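Local coordinates for ulvan Lyase-PL25 (PDB 5UAM), which degrades ulvan, the sulfated cell-wall polysaccharide of green seaweeds, acting as a polysaccharide lyase of family 25 built on a beta-propeller, at residues Phe29-Gly33 against Leu457-Pro462; His318-Asn322 against Ser361-Val367; Glu371-Thr377 against Trp389-Gly395. All coordinates share one frame; numbering follows the deposited sequence.

Contact 1: residues Phe29-Gly33 against Leu457-Pro462; sequences FADNG and LKTAMP
Asp31 OD1 is lodged against three successive atoms of the Met461 side chain, with CE at 3.3 Å, CG at 3.5 Å and SD at 3.7 Å, so the carboxylate meets this part of the chain by van der Waals contact rather than by a hydrogen bond. The thioether can embrace the oxygen because it is bent twice in the same sense, at chi2 (-50°) and chi3 (-58°), which curls its methyl onto Asn32. That methyl stands above the flat of the neighbouring amide, 3.3 Å from CE to Asn32 CG and at similar distances from the amide nitrogen and oxygen. The amide is steadied from elsewhere, since Asn32 OD1 is hydrogen-bonded to Tyr57 OH. Deeper in, Met461 SD rests on Ala30 CA at 3.8 Å.

The contact lies beside the closure of a beta-propeller: strand 30-33 pairs with 439-444 at the edge of a sheet whose other three strands come from the C-terminal part of the chain, a Velcro closure. Helix 454-460 follows that sheet, and Met461, the first residue beyond it to leave helical geometry, brings the chain end against the closing strand.

One helical turn earlier, Leu457 adds an apolar branch: its CD1 lies 3.6 Å from Phe29 C, beside a carbonyl whose oxygen is hydrogen-bonded to Arg452. The other branch approaches the outer carboxylate oxygen, Leu457 CD2 to Asp31 OD2, at 4.1 Å. The backbone N of Asp31, lying near Met461 SD, is buried with no hydrogen-bonding partner in the model.

Contact 2: residues His318-Asn322 against Ser361-Val367; sequences HIAIN and SRGDFMV
Phe365 pushes its ring between His318 and Ala320, with CZ near the His318 carbonyl oxygen, which lies at the ring edge in its plane. The same end of the ring meets the histidine methylene, CE2 to His318 CB at 3.6 Å, while CE1 reaches Ala320 CB at 3.9 Å. Further along, Val367 CG2 sits over a face of the His318 imidazole in a CH-pi contact, 3.8 Å from the ring centroid. With chi1 at 53° the valine tucks CG1 between backbone N and carbonyl carbon, leaving CG2 to meet the imidazole.

At the other end Asn322 lies across Arg362, ND2 to CD 3.6 Å, the amide and guanidinium planes 37° apart. A water accepts from both Asn322 ND2 (3.0 Å) and Gly363 N, bridging strands that share no direct hydrogen bond. The strands, antiparallel at 171°, belong to adjacent propeller blades, their 8.0 Å axis separation that of packed sheets rather than paired strands.

Second-shell bonds set the polar groups. His339 and Asp312 hold the two ring nitrogens of His318, fixing the rotation of the face offered to Val367, and Phe305 O takes another hydrogen bond from Asn322 ND2. Two acceptors, Asn322 OD1 and Ser361 O, nevertheless approach to 3.1 Å. Each has its own donor, Thr337 OG1 for the amide and Arg362 NH1 for the carbonyl, and these bonds probably offset the repulsion between the oxygens.

Contact 3: residues Glu371-Thr377 against Trp389-Gly395; sequences ENIRYLT and WWQSHDG
The Trp389 indole is held between two side chains of the facing strand: the Arg374 guanidinium lies flat on one face and Leu376 CD1 is set over the opposite one. These residues belong to a beta hairpin, strands 373-381 and 384-392, which supplies the two middle strands of a four-stranded propeller blade. In the conformer described here, one of two modelled for Arg374, the planes are 12° apart and Arg374 CZ stands 3.6 Å from the centroid of the six-membered ring, a cation-pi stack. A salt bridge from Arg374 NH2 to Glu446 holds the same group from outside the hairpin. On the other side Leu376, its CG anti to the backbone N (chi1 -174°), delivers CD1 to 3.8 Å from the centroid of the five-membered ring in a CH-pi contact. Were Trp389 an alanine, the guanidinium would probably lose its flat support and a gap would open beside Leu376.

Next along this face, Gln391 turns its amide nearly parallel to that guanidinium. Its NE2 donates to Ser392 O, which Ile373 N reaches from the opposite face of the carbonyl plane. The same NE2 donates to Asn372 OD1 at 2.8 Å, but Asn372 also has two conformers, so this bond holds for one of them.

Tyr375 and Trp390 form a hydrogen-bonded antiparallel pair, both bonds 2.8 Å between the N of one and the O of the other. Ser392 OG, which is also hydrogen-bonded to Gly396 N, accepts from Asp394 N in an ST turn, and Gly395 at positive phi donates its N to Glu371 O at 2.9 Å.

How the contacts relate
From the N terminus, 29-33 comes first, but contact 1 closes only when 457-462 arrives at the far end of the chain; contacts 2 and 3 both nest inside that long loop. Contact 2 closes a short excursion between 318-322 and 361-367, and contact 3 follows in series as a local hairpin. Their centres are about 9 Å apart, and they share a sheet: Met366 N lies 2.8 Å from Arg374 O, where strands 362-367 and 373-381 run side by side. Contact 2 thus joins one blade to the next, contact 3 pairs the two middle strands of the second, and contact 1, centred about 30 Å from contact 2, lays the C-terminal tail against the ring-closing strand.

Contact 1: residues Phe29-Gly33 against Leu457-Pro462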
# COMPACT_ATOMS: atom_id res chain seq x y z
N PHE A 29 16.89 -8.02 -9.36
CA PHE A 29 16.86 -7.34 -10.65
C PHE A 29 17.40 -5.92 -10.59
O PHE A 29 17.59 -5.31 -11.64
CB PHE A 29 15.43 -7.34 -11.23
CG PHE A 29 14.44 -6.51 -10.44
CD1 PHE A 29 14.32 -5.15 -10.66
CD2 PHE A 29 13.63 -7.11 -9.50
CE1 PHE A 29 13.43 -4.40 -9.93
CE2 PHE A 29 12.72 -6.36 -8.76
CZ PHE A 29 12.64 -5.00 -8.97
N ALA A 30 17.65 -5.40 -9.39
CA ALA A 30 18.23 -4.08 -9.18
C ALA A 30 18.85 -4.07 -7.79
O ALA A 30 18.49 -4.86 -6.92
CB ALA A 30 17.18 -2.98 -9.29
N ASP A 31 19.80 -3.15 -7.59
CA ASP A 31 20.52 -3.10 -6.32
C ASP A 31 20.67 -1.67 -5.80
O ASP A 31 21.62 -1.38 -5.07
CB ASP A 31 21.88 -3.77 -6.43
CG ASP A 31 22.78 -3.14 -7.46
OD1 ASP A 31 22.37 -2.16 -8.10
OD2 ASP A 31 23.92 -3.63 -7.59
N ASN A 32 19.71 -0.79 -6.10
CA ASN A 32 19.81 0.62 -5.72
C ASN A 32 18.62 1.12 -4.91
O ASN A 32 18.44 2.33 -4.81
CB ASN A 32 20.01 1.51 -6.95
CG ASN A 32 18.84 1.50 -7.89
OD1 ASN A 32 17.93 0.67 -7.79
ND2 ASN A 32 18.84 2.46 -8.83
N GLY A 33 17.84 0.25 -4.28
CA GLY A 33 16.77 0.72 -3.44
C GLY A 33 17.31 1.50 -2.24
O GLY A 33 18.43 1.30 -1.80
N LEU A 457 22.47 -6.86 -15.50
CA LEU A 457 22.12 -5.94 -14.42
C LEU A 457 23.17 -4.85 -14.30
O LEU A 457 22.86 -3.66 -14.24
CB LEU A 457 21.97 -6.71 -13.11
CG LEU A 457 21.50 -5.97 -11.84
CD1 LEU A 457 20.82 -6.93 -10.88
CD2 LEU A 457 22.65 -5.26 -11.13
N LYS A 458 24.44 -5.25 -14.28
CA LYS A 458 25.52 -4.28 -14.14
C LYS A 458 25.52 -3.27 -15.28
O LYS A 458 25.74 -2.07 -15.07
CB LYS A 458 26.87 -5.00 -14.04
CG LYS A 458 27.03 -5.83 -12.77
N THR A 459 25.29 -3.74 -16.51
CA THR A 459 25.20 -2.82 -17.64
C THR A 459 24.06 -1.82 -17.44
O THR A 459 24.17 -0.65 -17.82
CB THR A 459 25.00 -3.62 -18.93
OG1 THR A 459 26.08 -4.55 -19.10
CG2 THR A 459 24.95 -2.70 -20.14
N ALA A 460 22.96 -2.27 -16.86
CA ALA A 460 21.77 -1.44 -16.78
C ALA A 460 21.77 -0.50 -15.58
O ALA A 460 21.06 0.51 -15.61
CB ALA A 460 20.51 -2.31 -16.71
N MET A 461 22.52 -0.80 -14.54
CA MET A 461 22.33 -0.05 -13.29
C MET A 461 22.85 1.38 -13.46
O MET A 461 24.02 1.56 -13.83
CB MET A 461 22.98 -0.76 -12.10
CG MET A 461 22.18 -1.97 -11.58
SD MET A 461 20.39 -1.73 -11.25
CE MET A 461 20.44 -0.39 -10.07
N PRO A 462 22.01 2.42 -13.24
CA PRO A 462 22.39 3.81 -13.54
C PRO A 462 23.38 4.40 -12.53
O PRO A 462 24.57 4.07 -12.56
CB PRO A 462 21.05 4.57 -13.49
CG PRO A 462 19.97 3.50 -13.35
CD PRO A 462 20.64 2.37 -12.68

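Contact 2: residues His318-Asn322 against Ser361-Val367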
# COMPACT_ATOMS: atom_id res chain seq x y z
N HIS A 318 -12.69 -10.03 3.06
CA HIS A 318 -11.65 -10.44 3.98
C HIS A 318 -10.69 -9.27 4.15
O HIS A 318 -10.45 -8.48 3.21
CB HIS A 318 -10.88 -11.61 3.39
CG HIS A 318 -11.68 -12.86 3.28
ND1 HIS A 318 -11.31 -14.03 3.92
CD2 HIS A 318 -12.83 -13.14 2.62
CE1 HIS A 318 -12.20 -14.96 3.65
NE2 HIS A 318 -13.12 -14.45 2.85
N ILE A 319 -10.12 -9.17 5.34
CA ILE A 319 -9.29 -8.03 5.72
C ILE A 319 -8.04 -8.54 6.44
O ILE A 319 -8.14 -9.38 7.34
CB ILE A 319 -10.06 -7.08 6.65
CG1 ILE A 319 -11.28 -6.49 5.93
CG2 ILE A 319 -9.16 -5.97 7.17
CD1 ILE A 319 -12.18 -5.67 6.82
N ALA A 320 -6.88 -8.01 6.04
CA ALA A 320 -5.65 -8.16 6.80
C ALA A 320 -5.46 -6.89 7.61
O ALA A 320 -5.48 -5.79 7.06
CB ALA A 320 -4.46 -8.36 5.87
N ILE A 321 -5.28 -7.04 8.92
CA ILE A 321 -5.06 -5.92 9.81
C ILE A 321 -3.88 -6.27 10.71
O ILE A 321 -3.86 -7.34 11.32
CB ILE A 321 -6.32 -5.58 10.64
CG1 ILE A 321 -6.10 -4.39 11.57
CG2 ILE A 321 -6.83 -6.80 11.39
CD1 ILE A 321 -5.76 -3.09 10.85
N ASN A 322 -2.90 -5.38 10.81
CA ASN A 322 -1.82 -5.63 11.75
C ASN A 322 -2.13 -4.96 13.07
O ASN A 322 -2.65 -3.85 13.09
CB ASN A 322 -0.48 -5.11 11.20
CG ASN A 322 -0.16 -5.70 9.85
OD1 ASN A 322 0.25 -6.86 9.76
ND2 ASN A 322 -0.37 -4.94 8.81
N SER A 361 5.22 -8.69 11.69
CA SER A 361 4.90 -9.42 10.48
C SER A 361 4.01 -8.57 9.60
O SER A 361 3.22 -7.76 10.09
CB SER A 361 4.23 -10.77 10.74
OG SER A 361 3.01 -10.58 11.45
N ARG A 362 4.15 -8.75 8.29
CA ARG A 362 3.35 -8.06 7.28
C ARG A 362 3.04 -9.05 6.17
O ARG A 362 3.81 -9.98 5.94
CB ARG A 362 4.11 -6.86 6.68
CG ARG A 362 4.43 -5.76 7.66
CD ARG A 362 3.18 -5.03 8.13
NE ARG A 362 3.56 -3.91 8.99
CZ ARG A 362 3.61 -3.96 10.32
NH1 ARG A 362 3.31 -5.07 10.97
NH2 ARG A 362 3.98 -2.89 11.00
N GLY A 363 1.95 -8.85 5.45
CA GLY A 363 1.69 -9.75 4.34
C GLY A 363 0.43 -9.35 3.62
O GLY A 363 -0.45 -8.71 4.18
N ASP A 364 0.36 -9.75 2.36
CA ASP A 364 -0.87 -9.68 1.58
C ASP A 364 -1.38 -11.10 1.37
O ASP A 364 -0.66 -12.08 1.59
CB ASP A 364 -0.61 -8.98 0.23
CG ASP A 364 -1.87 -8.43 -0.45
OD1 ASP A 364 -2.98 -8.45 0.14
OD2 ASP A 364 -1.72 -7.94 -1.59
N PHE A 365 -2.64 -11.23 0.97
CA PHE A 365 -3.25 -12.54 0.90
C PHE A 365 -4.11 -12.66 -0.35
O PHE A 365 -4.50 -11.67 -0.96
CB PHE A 365 -4.10 -12.86 2.14
CG PHE A 365 -5.33 -11.99 2.26
CD1 PHE A 365 -5.27 -10.74 2.85
CD2 PHE A 365 -6.55 -12.42 1.76
CE1 PHE A 365 -6.43 -9.96 2.94
CE2 PHE A 365 -7.67 -11.65 1.85
CZ PHE A 365 -7.62 -10.43 2.44
N MET A 366 -4.37 -13.90 -0.70
CA MET A 366 -5.32 -14.28 -1.74
C MET A 366 -6.36 -15.19 -1.11
O MET A 366 -6.04 -16.00 -0.24
CB MET A 366 -4.60 -15.05 -2.85
CG MET A 366 -3.53 -14.23 -3.56
SD MET A 366 -2.74 -15.14 -4.88
CE MET A 366 -2.36 -16.69 -4.08
N VAL A 367 -7.59 -15.07 -1.57
CA VAL A 367 -8.69 -15.88 -1.04
C VAL A 367 -9.53 -16.35 -2.21
O VAL A 367 -9.76 -15.60 -3.17
CB VAL A 367 -9.52 -15.08 -0.02
CG1 VAL A 367 -9.98 -13.74 -0.59
CG2 VAL A 367 -10.69 -15.90 0.47
O HOH W 1 0.24 -6.31 6.16

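Contact 3: residues Glu371-Thr377 against Trp389-Gly395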
# COMPACT_ATOMS: atom_id res chain seq x y z
N GLU A 371 -13.22 -20.23 2.96
CA GLU A 371 -12.41 -20.92 3.95
C GLU A 371 -10.93 -20.98 3.57
O GLU A 371 -10.11 -21.26 4.45
CB GLU A 371 -12.89 -22.37 4.11
CG GLU A 371 -14.32 -22.50 4.65
CD GLU A 371 -15.40 -22.21 3.59
OE1 GLU A 371 -16.53 -21.86 3.99
OE2 GLU A 371 -15.12 -22.35 2.38
N ASN A 372 -10.58 -20.69 2.32
CA ASN A 372 -9.25 -20.95 1.77
C ASN A 372 -8.54 -19.61 1.56
O ASN A 372 -8.85 -18.87 0.62
CB ASN A 372 -9.37 -21.71 0.45
CG ASN A 372 -8.02 -22.02 -0.19
OD1 ASN A 372 -7.05 -21.28 -0.02
ND2 ASN A 372 -7.96 -23.12 -0.94
N ILE A 373 -7.59 -19.31 2.44
CA ILE A 373 -6.84 -18.06 2.41
C ILE A 373 -5.35 -18.37 2.45
O ILE A 373 -4.91 -19.21 3.24
CB ILE A 373 -7.22 -17.22 3.63
CG1 ILE A 373 -8.73 -16.96 3.67
CG2 ILE A 373 -6.44 -15.92 3.66
CD1 ILE A 373 -9.33 -17.16 5.03
N ARG A 374 -4.57 -17.71 1.60
CA ARG A 374 -3.12 -17.86 1.56
C ARG A 374 -2.49 -16.49 1.71
O ARG A 374 -2.80 -15.58 0.94
CB ARG A 374 -2.64 -18.39 0.20
CG ARG A 374 -2.93 -19.81 -0.15
CD ARG A 374 -2.50 -20.03 -1.60
NE ARG A 374 -1.08 -20.32 -1.74
CZ ARG A 374 -0.34 -20.04 -2.81
NH1 ARG A 374 -0.85 -19.41 -3.86
NH2 ARG A 374 0.93 -20.38 -2.83
N TYR A 375 -1.59 -16.34 2.68
CA TYR A 375 -0.79 -15.14 2.81
C TYR A 375 0.61 -15.41 2.29
O TYR A 375 1.17 -16.49 2.52
CB TYR A 375 -0.63 -14.73 4.27
CG TYR A 375 -1.74 -13.88 4.83
CD1 TYR A 375 -2.93 -14.45 5.26
CD2 TYR A 375 -1.61 -12.51 4.91
CE1 TYR A 375 -3.95 -13.67 5.75
CE2 TYR A 375 -2.62 -11.71 5.42
CZ TYR A 375 -3.80 -12.30 5.83
OH TYR A 375 -4.81 -11.49 6.33
N LEU A 376 1.18 -14.41 1.63
CA LEU A 376 2.62 -14.36 1.43
C LEU A 376 3.09 -13.28 2.41
O LEU A 376 2.77 -12.09 2.25
CB LEU A 376 2.96 -14.05 -0.03
CG LEU A 376 4.44 -14.11 -0.39
CD1 LEU A 376 5.09 -15.40 0.07
CD2 LEU A 376 4.61 -13.97 -1.91
N THR A 377 3.77 -13.72 3.47
CA THR A 377 4.03 -12.86 4.61
C THR A 377 5.51 -12.84 4.94
O THR A 377 6.21 -13.86 4.81
CB THR A 377 3.16 -13.27 5.81
OG1 THR A 377 3.60 -12.61 7.01
CG2 THR A 377 3.23 -14.71 6.02
N TRP A 389 4.81 -18.57 2.38
CA TRP A 389 3.37 -18.76 2.23
C TRP A 389 2.79 -19.39 3.48
O TRP A 389 3.34 -20.35 4.03
CB TRP A 389 3.09 -19.68 1.05
CG TRP A 389 3.35 -19.06 -0.31
CD1 TRP A 389 4.45 -19.22 -1.08
CD2 TRP A 389 2.48 -18.16 -1.02
NE1 TRP A 389 4.32 -18.48 -2.24
CE2 TRP A 389 3.11 -17.84 -2.23
CE3 TRP A 389 1.22 -17.63 -0.75
CZ2 TRP A 389 2.53 -17.00 -3.18
CZ3 TRP A 389 0.64 -16.79 -1.70
CH2 TRP A 389 1.30 -16.49 -2.90
N TRP A 390 1.65 -18.86 3.93
CA TRP A 390 0.89 -19.41 5.05
C TRP A 390 -0.53 -19.67 4.60
O TRP A 390 -1.18 -18.77 4.04
CB TRP A 390 0.90 -18.42 6.22
CG TRP A 390 2.26 -18.30 6.84
CD1 TRP A 390 3.35 -17.68 6.31
CD2 TRP A 390 2.67 -18.84 8.10
NE1 TRP A 390 4.42 -17.79 7.15
CE2 TRP A 390 4.04 -18.50 8.27
CE3 TRP A 390 2.03 -19.56 9.10
CZ2 TRP A 390 4.76 -18.87 9.39
CZ3 TRP A 390 2.76 -19.94 10.22
CH2 TRP A 390 4.11 -19.59 10.35
N GLN A 391 -1.02 -20.89 4.82
CA GLN A 391 -2.27 -21.37 4.26
C GLN A 391 -3.26 -21.70 5.38
O GLN A 391 -2.92 -22.41 6.33
CB GLN A 391 -2.04 -22.62 3.42
CG GLN A 391 -3.31 -23.34 2.97
CD GLN A 391 -3.87 -22.77 1.69
OE1 GLN A 391 -3.23 -22.81 0.65
NE2 GLN A 391 -5.09 -22.24 1.76
N SER A 392 -4.49 -21.22 5.23
CA SER A 392 -5.59 -21.62 6.09
C SER A 392 -6.64 -22.32 5.24
O SER A 392 -6.89 -21.92 4.10
CB SER A 392 -6.23 -20.41 6.76
OG SER A 392 -7.40 -20.79 7.49
N HIS A 393 -7.27 -23.34 5.82
CA HIS A 393 -8.45 -23.97 5.23
C HIS A 393 -9.66 -23.87 6.14
O HIS A 393 -10.67 -24.56 5.89
CB HIS A 393 -8.17 -25.43 4.88
CG HIS A 393 -7.20 -25.60 3.76
ND1 HIS A 393 -7.52 -25.29 2.46
CD2 HIS A 393 -5.92 -26.03 3.75
CE1 HIS A 393 -6.48 -25.53 1.68
NE2 HIS A 393 -5.49 -25.98 2.44
N ASP A 394 -9.60 -23.05 7.19
CA ASP A 394 -10.72 -22.87 8.11
C ASP A 394 -11.13 -21.41 8.22
O ASP A 394 -11.59 -20.96 9.27
CB ASP A 394 -10.41 -23.49 9.48
CG ASP A 394 -9.25 -22.82 10.21
OD1 ASP A 394 -8.67 -21.81 9.74
OD2 ASP A 394 -8.90 -23.35 11.30
N GLY A 395 -10.96 -20.65 7.13
CA GLY A 395 -11.42 -19.28 7.09
C GLY A 395 -10.58 -18.33 7.89
O GLY A 395 -11.05 -17.24 8.25